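Local structure of acyl-CoA thioesterase (Alicyclobacillus acidocaldarius subsp. acidocaldarius, 3RQB) at residues 50-55 / 94-99. The protein is of unknown function but, as a double hot dog-fold protein of the acyl-CoA thioesterase family, probably hydrolyses acyl-CoA thioesters. Sequence-based numbering, arbitrary orientation.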
ATOM      1  N   LYS B  50       1.969 -17.161  -3.141  1.00 44.58           N
ATOM      2  CA  LYS B  50       2.485 -18.433  -3.617  1.00 50.18           C
ATOM      3  C   LYS B  50       2.022 -18.662  -5.036  1.00 48.59           C
ATOM      4  O   LYS B  50       2.793 -19.116  -5.871  1.00 49.90           O
ATOM      5  CB  LYS B  50       2.013 -19.587  -2.739  1.00 65.68           C
ATOM      6  CG  LYS B  50       2.522 -19.514  -1.317  1.00 80.71           C
ATOM      7  CD  LYS B  50       4.027 -19.293  -1.282  1.00 92.20           C
ATOM      8  CE  LYS B  50       4.797 -20.529  -1.724  1.00 97.87           C
ATOM      9  NZ  LYS B  50       6.273 -20.291  -1.678  1.00101.95           N
ATOM     10  N   ALA B  51       0.765 -18.316  -5.304  1.00 50.16           N
ATOM     11  CA  ALA B  51       0.171 -18.537  -6.618  1.00 51.40           C
ATOM     12  C   ALA B  51       1.084 -18.010  -7.710  1.00 47.82           C
ATOM     13  O   ALA B  51       1.437 -18.746  -8.626  1.00 39.26           O
ATOM     14  CB  ALA B  51      -1.184 -17.861  -6.707  1.00 49.58           C
ATOM     15  N   ALA B  52       1.474 -16.741  -7.593  1.00 49.54           N
ATOM     16  CA  ALA B  52       2.351 -16.100  -8.566  1.00 43.42           C
ATOM     17  C   ALA B  52       3.744 -16.689  -8.473  1.00 44.65           C
ATOM     18  O   ALA B  52       4.402 -16.901  -9.494  1.00 51.89           O
ATOM     19  CB  ALA B  52       2.404 -14.596  -8.342  1.00 40.51           C
HETATM   20  N   MSE B  53       4.201 -16.944  -7.250  1.00 39.87           N
HETATM   21  CA  MSE B  53       5.495 -17.596  -7.060  1.00 46.48           C
HETATM   22  C   MSE B  53       5.587 -18.957  -7.765  1.00 53.26           C
HETATM   23  O   MSE B  53       6.603 -19.286  -8.396  1.00 54.61           O
HETATM   24  CB  MSE B  53       5.780 -17.770  -5.581  1.00 41.84           C
HETATM   25  CG  MSE B  53       6.077 -16.490  -4.866  1.00 42.47           C
HETATM   26 SE   MSE B  53       7.275 -16.883  -3.408  0.47 79.54          SE
HETATM   27  CE  MSE B  53       8.885 -17.197  -4.481  1.00 44.59           C
ATOM     28  N   SER B  54       4.516 -19.736  -7.653  1.00 46.69           N
ATOM     29  CA  SER B  54       4.450 -21.070  -8.238  1.00 51.93           C
ATOM     30  C   SER B  54       4.144 -21.038  -9.730  1.00 59.08           C
ATOM     31  O   SER B  54       4.198 -22.067 -10.414  1.00 57.57           O
ATOM     32  CB  SER B  54       3.389 -21.890  -7.527  1.00 51.81           C
ATOM     33  OG  SER B  54       3.440 -21.651  -6.136  1.00 61.95           O
ATOM     34  N   HIS B  55       3.810 -19.856 -10.232  1.00 57.56           N
ATOM     35  CA  HIS B  55       3.559 -19.704 -11.647  1.00 53.41           C
ATOM     36  C   HIS B  55       4.850 -19.970 -12.407  1.00 59.05           C
ATOM     37  O   HIS B  55       5.922 -19.496 -12.016  1.00 60.78           O
ATOM     38  CB  HIS B  55       3.037 -18.304 -11.947  1.00 50.12           C
ATOM     39  CG  HIS B  55       2.255 -18.217 -13.217  1.00 51.22           C
ATOM     40  ND1 HIS B  55       2.848 -18.255 -14.463  1.00 55.53           N
ATOM     41  CD2 HIS B  55       0.924 -18.105 -13.435  1.00 45.19           C
ATOM     42  CE1 HIS B  55       1.915 -18.158 -15.394  1.00 53.07           C
ATOM     43  NE2 HIS B  55       0.741 -18.065 -14.795  1.00 52.69           N
ATOM     44  N   PHE B  94       1.929  -9.235 -11.668  1.00 44.16           N
ATOM     45  CA  PHE B  94       0.861 -10.243 -11.626  1.00 38.84           C
ATOM     46  C   PHE B  94      -0.482  -9.679 -11.196  1.00 34.01           C
ATOM     47  O   PHE B  94      -0.548  -8.759 -10.381  1.00 32.17           O
ATOM     48  CB  PHE B  94       1.222 -11.379 -10.665  1.00 44.01           C
ATOM     49  CG  PHE B  94       2.177 -12.383 -11.240  1.00 53.23           C
ATOM     50  CD1 PHE B  94       3.544 -12.154 -11.210  1.00 55.29           C
ATOM     51  CD2 PHE B  94       1.710 -13.562 -11.801  1.00 56.49           C
ATOM     52  CE1 PHE B  94       4.428 -13.079 -11.743  1.00 58.54           C
ATOM     53  CE2 PHE B  94       2.589 -14.494 -12.334  1.00 58.76           C
ATOM     54  CZ  PHE B  94       3.952 -14.249 -12.307  1.00 58.28           C
ATOM     55  N   THR B  95      -1.555 -10.254 -11.729  1.00 41.14           N
ATOM     56  CA  THR B  95      -2.916  -9.921 -11.300  1.00 47.73           C
ATOM     57  C   THR B  95      -3.613 -11.193 -10.826  1.00 49.47           C
ATOM     58  O   THR B  95      -3.700 -12.171 -11.564  1.00 51.73           O
ATOM     59  CB  THR B  95      -3.739  -9.280 -12.440  1.00 49.50           C
ATOM     60  OG1 THR B  95      -3.389  -7.894 -12.569  1.00 52.94           O
ATOM     61  CG2 THR B  95      -5.233  -9.402 -12.157  1.00 52.94           C
ATOM     62  N   LEU B  96      -4.105 -11.197  -9.596  1.00 47.41           N
ATOM     63  CA  LEU B  96      -4.679 -12.427  -9.065  1.00 50.79           C
ATOM     64  C   LEU B  96      -6.077 -12.274  -8.505  1.00 53.12           C
ATOM     65  O   LEU B  96      -6.480 -11.207  -8.020  1.00 45.97           O
ATOM     66  CB  LEU B  96      -3.776 -13.047  -8.004  1.00 60.22           C
ATOM     67  CG  LEU B  96      -2.286 -13.061  -8.319  1.00 64.83           C
ATOM     68  CD1 LEU B  96      -1.646 -11.773  -7.825  1.00 66.47           C
ATOM     69  CD2 LEU B  96      -1.633 -14.256  -7.672  1.00 65.55           C
ATOM     70  N   THR B  97      -6.809 -13.377  -8.590  1.00 59.92           N
ATOM     71  CA  THR B  97      -8.201 -13.434  -8.197  1.00 53.94           C
ATOM     72  C   THR B  97      -8.507 -14.776  -7.549  1.00 48.79           C
ATOM     73  O   THR B  97      -8.163 -15.828  -8.094  1.00 49.29           O
ATOM     74  CB  THR B  97      -9.089 -13.248  -9.433  1.00 57.54           C
ATOM     75  OG1 THR B  97      -8.638 -12.101 -10.173  1.00 61.86           O
ATOM     76  CG2 THR B  97     -10.540 -13.067  -9.026  1.00 61.11           C
HETATM   77  N   MSE B  98      -9.168 -14.740  -6.396  1.00 50.18           N
HETATM   78  CA  MSE B  98      -9.561 -15.958  -5.693  1.00 46.11           C
HETATM   79  C   MSE B  98     -11.079 -16.097  -5.662  1.00 48.28           C
HETATM   80  O   MSE B  98     -11.775 -15.210  -5.177  1.00 53.31           O
HETATM   81  CB  MSE B  98      -9.008 -15.972  -4.266  1.00 42.30           C
HETATM   82  CG  MSE B  98      -9.520 -17.142  -3.427  1.00 49.26           C
HETATM   83 SE   MSE B  98      -9.079 -16.994  -1.534  0.56 50.94          SE
HETATM   84  CE  MSE B  98      -7.109 -16.865  -1.670  1.00 33.66           C
HETATM   85  N   MSE B  99     -11.583 -17.216  -6.174  1.00 51.50           N
HETATM   86  CA  MSE B  99     -13.021 -17.466  -6.218  1.00 50.22           C
HETATM   87  C   MSE B  99     -13.436 -18.705  -5.446  1.00 53.24           C
HETATM   88  O   MSE B  99     -12.732 -19.707  -5.445  1.00 54.96           O
HETATM   89  CB  MSE B  99     -13.488 -17.600  -7.667  1.00 47.22           C
HETATM   90  CG  MSE B  99     -13.558 -16.277  -8.400  1.00 46.90           C
HETATM   91 SE   MSE B  99     -13.277 -16.461 -10.313  0.44 60.58          SE
HETATM   92  CE  MSE B  99     -11.433 -17.149 -10.296  1.00 41.33           C
TER
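In the N-terminal hot dog domain, the C-terminal turn of helix 41-53, the "sausage" of the fold, packs on strand 91-100 of the sheet that wraps it. Phe-94, Ala-52 and Leu-96 carry most of this buried, apolar contact. The CB of Ala-52 sits over one face of the Phe-94 ring, 3.7 Å from the ring centroid and 15° off the normal, a CH-pi contact offset toward the rim. The Phe-94 ring gets there with CG anti to its carbonyl carbon, beside the backbone N, and it also meets the ring of Phe-112 on the adjacent strand 103-113. Two residues along the strand, Leu-96 touches the helix through one methyl: its CD2 touches Ala-51 CB at 3.8 Å and lies 4.1 Å from Ala-52 CB; the CA atoms of Ala-52 and Phe-94 are 6.8 Å apart. Three residues on from Ala-52, His-55, CG anti to its backbone N (chi1 -157°), presents its ring face to the edge of Phe-94, while its ND1 is hydrogen-bonded to Glu-57 N. The two rings form an edge-to-face pair, with planes at 64° and centroids 5.6 Å apart; Phe-94 CE2 points at the imidazole face, 3.8 Å from His-55 CG.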